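Local structure of 4-hydroxybutyrate CoA-transferase (Porphyromonas gingivalis, 3D3U) at residues Y7-S13 with L174-E179; E155-P161 with I178-I184; L342-K346 with N384-Y388. The protein probably transfers coenzyme A between acyl-CoA thioesters and carboxylic acids such as acetate. All blocks are in the same frame, centred on the assembly; numbering follows the deposited sequence.

Interaction 1. Residues Y7-S13 with L174-E179; sequences YRQRVCS and LTHIIE
Residues 7-13, the C-terminal part of helix 4-10 and the chain that follows, lie along strand 176-180, one of the two outermost strands, within this chain, of the six-stranded parallel sheet in the N-terminal half. Leu-174 O accepts a weak hydrogen bond from Arg-10 NE at 3.1 Å. The Thr-175 CA-to-CB bond points away, and OG1 is hydrogen-bonded to Val-152 N. At His-176 the chain becomes extended (phi/psi -132/135), and His-176 CB meets Cys-12 SG at 3.6 Å. Ile-177 forms a single beta bridge with Val-11, CA to CA 4.5 Å. Ile-177 N donates to Arg-10 O at 2.9 Å, and Ile-177 O accepts from Cys-12 N at 3.0 Å. Val-11 is extended (-72/132), so Arg-10 O and Cys-12 N, on either side of it in the chain, both reach Ile-177. The Ile-177 side chain (m, t) lies against Tyr-7, CD1 to CD1 4.3 Å, and Val-11, CB to CB 4.4 Å. Glu-179 OE2 accepts from Tyr-7 OH at 2.5 Å, and Glu-179 OE1 forms a salt bridge with Arg-8 NH2 at 2.5 Å. One carboxylate thus ties Tyr-7 and Arg-8 of the helix to the sheet edge, and backbone bonds tie the chain just after them.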
loop_
_atom_site.group_PDB
_atom_site.type_symbol
_atom_site.label_atom_id
_atom_site.label_comp_id
_atom_site.label_asym_id
_atom_site.label_seq_id
_atom_site.Cartn_x
_atom_site.Cartn_y
_atom_site.Cartn_z
ATOM N N TYR A 7 -14.992 26.088 11.324
ATOM C CA TYR A 7 -13.606 25.953 11.006
ATOM C C TYR A 7 -12.927 26.834 12.000
ATOM O O TYR A 7 -12.017 26.371 12.692
ATOM C CB TYR A 7 -13.322 26.466 9.620
ATOM C CG TYR A 7 -11.911 26.213 9.111
ATOM C CD1 TYR A 7 -11.657 25.093 8.349
ATOM C CD2 TYR A 7 -10.856 27.098 9.359
ATOM C CE1 TYR A 7 -10.442 24.851 7.856
ATOM C CE2 TYR A 7 -9.618 26.867 8.855
ATOM C CZ TYR A 7 -9.418 25.721 8.094
ATOM O OH TYR A 7 -8.180 25.328 7.550
ATOM N N ARG A 8 -13.393 28.080 12.125
ATOM C CA ARG A 8 -12.727 29.013 12.979
ATOM C C ARG A 8 -12.804 28.497 14.401
ATOM O O ARG A 8 -11.807 28.489 15.047
ATOM C CB ARG A 8 -13.172 30.495 12.744
ATOM C CG ARG A 8 -12.316 31.235 11.678
ATOM C CD ARG A 8 -10.730 31.102 12.001
ATOM N NE ARG A 8 -9.808 30.826 10.842
ATOM C CZ ARG A 8 -8.424 30.849 10.857
ATOM N NH1 ARG A 8 -7.756 31.108 12.000
ATOM N NH2 ARG A 8 -7.724 30.602 9.711
ATOM N N GLN A 9 -13.934 28.008 14.877
ATOM C CA GLN A 9 -14.049 27.715 16.313
ATOM C C GLN A 9 -13.221 26.468 16.825
ATOM O O GLN A 9 -13.127 26.226 18.067
ATOM C CB GLN A 9 -15.543 27.655 16.735
ATOM C CG GLN A 9 -15.872 26.993 18.136
ATOM C CD GLN A 9 -17.151 26.028 18.126
ATOM O OE1 GLN A 9 -18.297 26.508 17.897
ATOM N NE2 GLN A 9 -16.944 24.680 18.364
ATOM N N ARG A 10 -12.612 25.687 15.899
ATOM C CA ARG A 10 -11.980 24.375 16.236
ATOM C C ARG A 10 -10.504 24.351 15.868
ATOM O O ARG A 10 -9.802 23.357 16.095
ATOM C CB ARG A 10 -12.657 23.270 15.427
ATOM C CG ARG A 10 -13.841 22.475 16.107
ATOM C CD ARG A 10 -15.051 22.332 15.174
ATOM N NE ARG A 10 -15.844 21.142 15.350
ATOM C CZ ARG A 10 -16.801 21.010 16.236
ATOM N NH1 ARG A 10 -17.125 21.972 17.120
ATOM N NH2 ARG A 10 -17.437 19.873 16.272
ATOM N N VAL A 11 -10.046 25.428 15.226
ATOM C CA VAL A 11 -8.585 25.599 14.959
ATOM C C VAL A 11 -7.707 25.936 16.230
ATOM O O VAL A 11 -8.116 26.757 17.055
ATOM C CB VAL A 11 -8.288 26.505 13.706
ATOM C CG1 VAL A 11 -9.164 27.581 13.703
ATOM C CG2 VAL A 11 -6.926 27.036 13.702
ATOM N N CYS A 12 -6.574 25.222 16.399
ATOM C CA CYS A 12 -5.587 25.435 17.454
ATOM C C CYS A 12 -4.195 25.137 16.907
ATOM O O CYS A 12 -4.007 24.977 15.713
ATOM C CB CYS A 12 -5.889 24.605 18.707
ATOM S SG CYS A 12 -6.345 22.888 18.344
ATOM N N SER A 13 -3.213 25.117 17.790
ATOM C CA SER A 13 -1.854 24.781 17.440
ATOM C C SER A 13 -1.794 23.323 17.625
ATOM O O SER A 13 -2.577 22.736 18.345
ATOM C CB SER A 13 -0.842 25.408 18.443
ATOM O OG SER A 13 -0.946 24.812 19.739
ATOM N N LEU A 174 -14.236 16.885 12.713
ATOM C CA LEU A 174 -12.927 17.234 13.216
ATOM C C LEU A 174 -13.029 18.003 14.521
ATOM O O LEU A 174 -13.737 18.961 14.610
ATOM C CB LEU A 174 -12.206 18.083 12.163
ATOM C CG LEU A 174 -11.508 17.379 10.975
ATOM C CD1 LEU A 174 -12.244 16.224 10.517
ATOM C CD2 LEU A 174 -11.251 18.339 9.803
ATOM N N THR A 175 -12.351 17.532 15.548
ATOM C CA THR A 175 -12.394 18.152 16.877
ATOM C C THR A 175 -11.426 19.298 17.012
ATOM O O THR A 175 -11.757 20.288 17.636
ATOM C CB THR A 175 -11.941 17.135 17.909
ATOM O OG1 THR A 175 -12.639 15.929 17.676
ATOM C CG2 THR A 175 -12.369 17.500 19.268
ATOM N N HIS A 176 -10.194 19.097 16.538
ATOM C CA HIS A 176 -9.161 20.099 16.589
ATOM C C HIS A 176 -8.545 20.145 15.191
ATOM O O HIS A 176 -8.311 19.077 14.560
ATOM C CB HIS A 176 -8.099 19.772 17.648
ATOM C CG HIS A 176 -8.654 19.396 18.997
ATOM N ND1 HIS A 176 -8.889 18.081 19.374
ATOM C CD2 HIS A 176 -8.982 20.159 20.070
ATOM C CE1 HIS A 176 -9.372 18.056 20.602
ATOM N NE2 HIS A 176 -9.432 19.301 21.055
ATOM N N ILE A 177 -8.333 21.361 14.672
ATOM C CA ILE A 177 -7.776 21.490 13.340
ATOM C C ILE A 177 -6.516 22.245 13.506
ATOM O O ILE A 177 -6.507 23.282 14.140
ATOM C CB ILE A 177 -8.732 22.319 12.431
ATOM C CG1 ILE A 177 -9.951 21.524 12.079
ATOM C CG2 ILE A 177 -8.045 22.828 11.101
ATOM C CD1 ILE A 177 -10.928 22.443 11.656
ATOM N N ILE A 178 -5.469 21.755 12.892
ATOM C CA ILE A 178 -4.181 22.366 13.012
ATOM C C ILE A 178 -3.846 22.797 11.604
ATOM O O ILE A 178 -3.262 22.024 10.844
ATOM C CB ILE A 178 -3.216 21.334 13.471
ATOM C CG1 ILE A 178 -3.627 20.907 14.853
ATOM C CG2 ILE A 178 -1.883 21.886 13.609
ATOM C CD1 ILE A 178 -3.228 19.488 15.240
ATOM N N GLU A 179 -4.241 24.017 11.214
ATOM C CA GLU A 179 -3.944 24.432 9.828
ATOM C C GLU A 179 -2.475 24.474 9.583
ATOM O O GLU A 179 -1.782 25.162 10.275
ATOM C CB GLU A 179 -4.547 25.754 9.338
ATOM C CG GLU A 179 -5.125 26.700 10.300
ATOM C CD GLU A 179 -6.270 27.386 9.592
ATOM O OE1 GLU A 179 -6.928 28.284 10.163
ATOM O OE2 GLU A 179 -6.497 27.019 8.419
#

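Interaction 2. Residues E155-P161 with I178-I184; sequences EVNKQMP and IEVDEPI
Strands 151-157 and 176-180 are neighbours in a parallel, Rossmann-like sheet, and this contact covers their C-terminal ends and the loops that follow. The axes of 155-157 and 178-180 approach to 4.4 Å and cross at -24°. Glu-155 pairs with Ile-178, Val-156 with Glu-179 and Asn-157 with Val-180, CA to CA 4.6, 4.5 and 5.0 Å. Glu-155 lies on the same sheet face as Ile-178, Asn-157 and Val-180; Glu-155 CB is 4.2 Å from Val-180 CG2. Its carboxylate reaches Arg-39 and the backbone of Phe-40. Val-156 N donates to Ile-178 O at 3.0 Å, and Val-156 O accepts from Val-180 N at 2.7 Å. Asn-157 takes chi1 t. Asn-157 ND2 donates to Glu-182 O at 2.9 Å, while Asn-157 OD1 accepts from Gln-159 N at 2.8 Å and makes an Asx turn. Lys-158 N donates to Val-180 O at 3.0 Å. Lys-158 NZ forms a long salt bridge with Glu-179 OE2 at 3.8 Å; that oxygen also takes the hydroxyl of Tyr-7. Gln-159 NE2 donates to Asp-181 OD1 at 2.4 Å, very short, and Gln-159 CB lies 3.2 Å from Glu-182 O. Ile-184 points to the first segment, its CG1 4.3 Å from Pro-161 CD.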
loop_
_atom_site.group_PDB
_atom_site.type_symbol
_atom_site.label_atom_id
_atom_site.label_comp_id
_atom_site.label_asym_id
_atom_site.label_seq_id
_atom_site.Cartn_x
_atom_site.Cartn_y
_atom_site.Cartn_z
ATOM N N GLU A 155 -4.585 17.553 10.669
ATOM C CA GLU A 155 -3.742 18.634 10.323
ATOM C C GLU A 155 -4.257 19.007 9.004
ATOM O O GLU A 155 -4.281 18.232 8.091
ATOM C CB GLU A 155 -2.302 18.174 10.138
ATOM C CG GLU A 155 -1.532 17.732 11.380
ATOM C CD GLU A 155 -0.082 17.161 11.086
ATOM O OE1 GLU A 155 0.532 16.563 12.063
ATOM O OE2 GLU A 155 0.516 17.303 9.942
ATOM N N VAL A 156 -4.690 20.229 8.864
ATOM C CA VAL A 156 -5.190 20.698 7.552
ATOM C C VAL A 156 -4.080 21.229 6.600
ATOM O O VAL A 156 -3.481 22.281 6.813
ATOM C CB VAL A 156 -6.357 21.662 7.725
ATOM C CG1 VAL A 156 -6.750 22.268 6.349
ATOM C CG2 VAL A 156 -7.499 20.903 8.398
ATOM N N ASN A 157 -3.786 20.463 5.567
ATOM C CA ASN A 157 -2.636 20.805 4.856
ATOM C C ASN A 157 -2.964 21.422 3.500
ATOM O O ASN A 157 -3.668 20.824 2.616
ATOM C CB ASN A 157 -1.709 19.638 4.783
ATOM C CG ASN A 157 -0.319 20.048 4.396
ATOM O OD1 ASN A 157 -0.103 21.176 3.880
ATOM N ND2 ASN A 157 0.642 19.134 4.574
ATOM N N LYS A 158 -2.503 22.680 3.387
ATOM C CA LYS A 158 -2.637 23.471 2.146
ATOM C C LYS A 158 -1.906 22.791 0.980
ATOM O O LYS A 158 -2.292 22.974 -0.154
ATOM C CB LYS A 158 -2.290 24.975 2.328
ATOM C CG LYS A 158 -3.541 25.711 2.898
ATOM C CD LYS A 158 -3.605 27.280 2.853
ATOM C CE LYS A 158 -4.822 27.853 3.706
ATOM N NZ LYS A 158 -5.155 26.942 4.909
ATOM N N GLN A 159 -0.909 21.950 1.294
ATOM C CA GLN A 159 -0.200 21.166 0.302
ATOM C C GLN A 159 -0.832 19.767 0.016
ATOM O O GLN A 159 -0.532 19.168 -1.044
ATOM C CB GLN A 159 1.243 20.956 0.758
ATOM C CG GLN A 159 2.319 21.353 -0.223
ATOM C CD GLN A 159 2.903 22.631 0.235
ATOM O OE1 GLN A 159 4.142 22.847 0.238
ATOM N NE2 GLN A 159 2.002 23.510 0.719
ATOM N N MET A 160 -1.642 19.210 0.932
ATOM C CA MET A 160 -2.217 17.835 0.719
ATOM C C MET A 160 -3.135 17.902 -0.483
ATOM O O MET A 160 -4.034 18.725 -0.471
ATOM C CB MET A 160 -3.047 17.337 1.934
ATOM C CG MET A 160 -3.659 15.947 1.705
ATOM S SD MET A 160 -2.381 14.616 1.424
ATOM C CE MET A 160 -1.599 14.464 2.979
ATOM N N PRO A 161 -2.924 17.089 -1.511
ATOM C CA PRO A 161 -3.828 17.014 -2.662
ATOM C C PRO A 161 -5.245 16.523 -2.357
ATOM O O PRO A 161 -5.473 15.809 -1.397
ATOM C CB PRO A 161 -3.152 15.961 -3.567
ATOM C CG PRO A 161 -2.255 15.308 -2.774
ATOM C CD PRO A 161 -1.791 16.180 -1.691
ATOM N N ILE A 178 -5.469 21.755 12.892
ATOM C CA ILE A 178 -4.181 22.366 13.012
ATOM C C ILE A 178 -3.846 22.797 11.604
ATOM O O ILE A 178 -3.262 22.024 10.844
ATOM C CB ILE A 178 -3.216 21.334 13.471
ATOM C CG1 ILE A 178 -3.627 20.907 14.853
ATOM C CG2 ILE A 178 -1.883 21.886 13.609
ATOM C CD1 ILE A 178 -3.228 19.488 15.240
ATOM N N GLU A 179 -4.241 24.017 11.214
ATOM C CA GLU A 179 -3.944 24.432 9.828
ATOM C C GLU A 179 -2.475 24.474 9.583
ATOM O O GLU A 179 -1.782 25.162 10.275
ATOM C CB GLU A 179 -4.547 25.754 9.338
ATOM C CG GLU A 179 -5.125 26.700 10.300
ATOM C CD GLU A 179 -6.270 27.386 9.592
ATOM O OE1 GLU A 179 -6.928 28.284 10.163
ATOM O OE2 GLU A 179 -6.497 27.019 8.419
ATOM N N VAL A 180 -1.996 23.725 8.600
ATOM C CA VAL A 180 -0.671 23.950 8.177
ATOM C C VAL A 180 -0.437 23.943 6.728
ATOM O O VAL A 180 -1.332 23.782 5.904
ATOM C CB VAL A 180 0.328 23.043 8.898
ATOM C CG1 VAL A 180 0.637 23.697 10.321
ATOM C CG2 VAL A 180 -0.102 21.561 8.960
ATOM N N ASP A 181 0.813 24.221 6.468
ATOM C CA ASP A 181 1.372 24.286 5.173
ATOM C C ASP A 181 2.862 23.786 5.095
ATOM O O ASP A 181 3.783 24.283 5.822
ATOM C CB ASP A 181 1.221 25.675 4.634
ATOM C CG ASP A 181 1.573 25.705 3.210
ATOM O OD1 ASP A 181 2.135 24.675 2.770
ATOM O OD2 ASP A 181 1.346 26.652 2.448
ATOM N N GLU A 182 3.051 22.742 4.286
ATOM C CA GLU A 182 4.242 21.899 4.356
ATOM C C GLU A 182 4.120 20.760 3.318
ATOM O O GLU A 182 3.096 20.081 3.257
ATOM C CB GLU A 182 4.560 21.412 5.799
ATOM C CG GLU A 182 5.600 22.259 6.568
ATOM C CD GLU A 182 6.853 21.456 7.184
ATOM O OE1 GLU A 182 6.754 20.248 7.709
ATOM O OE2 GLU A 182 8.003 22.073 7.191
ATOM N N PRO A 183 5.172 20.570 2.508
ATOM C CA PRO A 183 5.139 19.668 1.336
ATOM C C PRO A 183 5.048 18.184 1.733
ATOM O O PRO A 183 5.668 17.722 2.692
ATOM C CB PRO A 183 6.485 19.919 0.675
ATOM C CG PRO A 183 7.413 20.339 1.814
ATOM C CD PRO A 183 6.522 21.159 2.711
ATOM N N ILE A 184 4.268 17.415 0.999
ATOM C CA ILE A 184 3.946 16.098 1.402
ATOM C C ILE A 184 5.180 15.258 1.216
ATOM O O ILE A 184 5.640 15.148 0.144
ATOM C CB ILE A 184 2.798 15.738 0.521
ATOM C CG1 ILE A 184 1.593 16.550 1.008
ATOM C CG2 ILE A 184 2.598 14.223 0.441
ATOM C CD1 ILE A 184 0.797 15.917 2.145
#

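Interaction 3. Residues L342-K346 with N384-Y388; sequences LRGAK and NEVDY
The helix backbone is regular, near -49/-55 at Leu-342 and -63/-48 at Arg-343. The partner is irregular: Glu-385 has phi/psi -122/-71 and Val-386 is extended at -104/149. The nearest CA pair, Leu-342 to Glu-385, is 6.6 Å apart, so the contact is made largely through side chains. Apolar packing is centred on Leu-342, in the last turn of helix 338-345. Its CA-to-CB bond points toward residues 384-388. Leu-342 CD2 lies 3.4 Å from Glu-385 CG and 3.6 Å from Val-386 CG2. The segments belong to the C-terminal alpha/beta half. Helix 338-345 leads into strand 352-356, and residues 384-387 into strand 388-391, its parallel neighbour in the mixed sheet. The contact therefore packs the helix against the entry to the neighbouring strand of the sheet, 388-391. Polar and charged contacts add to it. Lys-346, just after the helix, still faces the other segment, and Lys-346 CD lies 3.3 Å from Glu-385 O. Lys-346 NZ forms a salt bridge with Asp-387 OD1 at 3.1 Å. Arg-343 NH2 and Glu-385 OE2 form a long one at 4.0 Å. Asp-387 OD2 also accepts a weak hydrogen bond from Ser-353 N.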
loop_
_atom_site.group_PDB
_atom_site.type_symbol
_atom_site.label_atom_id
_atom_site.label_comp_id
_atom_site.label_asym_id
_atom_site.label_seq_id
_atom_site.Cartn_x
_atom_site.Cartn_y
_atom_site.Cartn_z
ATOM N N LEU A 342 -3.500 -12.109 -3.991
ATOM C CA LEU A 342 -3.471 -13.509 -4.479
ATOM C C LEU A 342 -4.846 -14.116 -4.655
ATOM O O LEU A 342 -5.156 -14.639 -5.747
ATOM C CB LEU A 342 -2.685 -14.440 -3.541
ATOM C CG LEU A 342 -1.339 -15.014 -3.993
ATOM C CD1 LEU A 342 -0.276 -13.837 -4.235
ATOM C CD2 LEU A 342 -0.804 -16.112 -2.990
ATOM N N ARG A 343 -5.602 -14.067 -3.540
ATOM C CA ARG A 343 -6.921 -14.652 -3.317
ATOM C C ARG A 343 -7.965 -14.003 -4.275
ATOM O O ARG A 343 -8.789 -14.666 -4.929
ATOM C CB ARG A 343 -7.340 -14.359 -1.825
ATOM C CG ARG A 343 -6.792 -15.225 -0.584
ATOM C CD ARG A 343 -7.692 -15.149 0.774
ATOM N NE ARG A 343 -8.828 -16.101 0.784
ATOM C CZ ARG A 343 -8.671 -17.452 0.685
ATOM N NH1 ARG A 343 -9.705 -18.331 0.665
ATOM N NH2 ARG A 343 -7.420 -17.940 0.578
ATOM N N GLY A 344 -7.899 -12.673 -4.295
ATOM C CA GLY A 344 -8.809 -11.867 -4.992
ATOM C C GLY A 344 -8.493 -11.957 -6.436
ATOM O O GLY A 344 -9.438 -11.944 -7.241
ATOM N N ALA A 345 -7.211 -12.071 -6.824
ATOM C CA ALA A 345 -6.892 -12.373 -8.268
ATOM C C ALA A 345 -7.484 -13.697 -8.720
ATOM O O ALA A 345 -7.827 -13.844 -9.914
ATOM C CB ALA A 345 -5.426 -12.349 -8.597
ATOM N N LYS A 346 -7.635 -14.635 -7.779
ATOM C CA LYS A 346 -8.055 -15.973 -8.127
ATOM C C LYS A 346 -9.527 -16.068 -8.251
ATOM O O LYS A 346 -9.981 -17.082 -8.713
ATOM C CB LYS A 346 -7.382 -17.072 -7.275
ATOM C CG LYS A 346 -5.695 -16.913 -7.393
ATOM C CD LYS A 346 -5.024 -18.161 -7.983
ATOM C CE LYS A 346 -5.737 -18.617 -9.294
ATOM N NZ LYS A 346 -5.816 -20.119 -9.397
ATOM N N ASN A 384 -1.208 -24.037 -3.312
ATOM C CA ASN A 384 -2.597 -23.679 -3.803
ATOM C C ASN A 384 -2.980 -22.200 -3.616
ATOM O O ASN A 384 -4.109 -21.860 -3.172
ATOM C CB ASN A 384 -3.588 -24.461 -2.968
ATOM C CG ASN A 384 -3.070 -24.691 -1.556
ATOM O OD1 ASN A 384 -2.848 -23.752 -0.781
ATOM N ND2 ASN A 384 -2.825 -25.962 -1.241
ATOM N N GLU A 385 -1.974 -21.363 -3.919
ATOM C CA GLU A 385 -1.897 -19.906 -3.790
ATOM C C GLU A 385 -1.587 -19.274 -5.232
ATOM O O GLU A 385 -2.514 -18.724 -5.868
ATOM C CB GLU A 385 -0.879 -19.523 -2.661
ATOM C CG GLU A 385 -1.431 -19.022 -1.319
ATOM C CD GLU A 385 -2.814 -19.574 -0.895
ATOM O OE1 GLU A 385 -3.119 -20.737 -1.270
ATOM O OE2 GLU A 385 -3.601 -18.849 -0.151
ATOM N N VAL A 386 -0.371 -19.442 -5.783
ATOM C CA VAL A 386 0.143 -18.621 -6.901
ATOM C C VAL A 386 0.112 -19.336 -8.256
ATOM O O VAL A 386 0.255 -20.560 -8.297
ATOM C CB VAL A 386 1.576 -18.245 -6.517
ATOM C CG1 VAL A 386 2.150 -17.138 -7.360
ATOM C CG2 VAL A 386 1.609 -17.872 -4.997
ATOM N N ASP A 387 -0.070 -18.616 -9.370
ATOM C CA ASP A 387 -0.210 -19.320 -10.681
ATOM C C ASP A 387 1.025 -19.256 -11.485
ATOM O O ASP A 387 1.322 -20.165 -12.207
ATOM C CB ASP A 387 -1.336 -18.755 -11.558
ATOM C CG ASP A 387 -2.591 -18.440 -10.790
ATOM O OD1 ASP A 387 -2.865 -19.214 -9.841
ATOM O OD2 ASP A 387 -3.337 -17.433 -11.043
ATOM N N TYR A 388 1.712 -18.140 -11.385
ATOM C CA TYR A 388 3.028 -17.984 -11.993
ATOM C C TYR A 388 4.124 -17.433 -11.072
ATOM O O TYR A 388 3.843 -16.768 -10.088
ATOM C CB TYR A 388 2.973 -17.051 -13.181
ATOM C CG TYR A 388 2.054 -17.531 -14.173
ATOM C CD1 TYR A 388 0.827 -16.976 -14.303
ATOM C CD2 TYR A 388 2.423 -18.551 -14.996
ATOM C CE1 TYR A 388 -0.031 -17.419 -15.219
ATOM C CE2 TYR A 388 1.556 -19.052 -15.963
ATOM C CZ TYR A 388 0.319 -18.481 -16.066
ATOM O OH TYR A 388 -0.561 -18.985 -17.015
#

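Overall arrangement
Interactions 1 and 2 belong to the same parallel sheet in the N-terminal half. They share Ile-178 and Glu-179, and their centres are 13 Å apart. Strand 176-180 takes residues 7-13 along one edge and strand 151-157 along the other. The two contacts also touch through Val-156: Val-156 CG2 lies 3.4 Å from Ile-177 CG2, and Val-156 CG1 3.6 Å from Tyr-7 OH. Interaction 3 lies across the centre of the chain, in the C-terminal half. Its centre is 46 Å from that of interaction 1 and 39 Å from that of interaction 2. The nearest atoms are about 32 and 27 Å away, so it is a separate packing site.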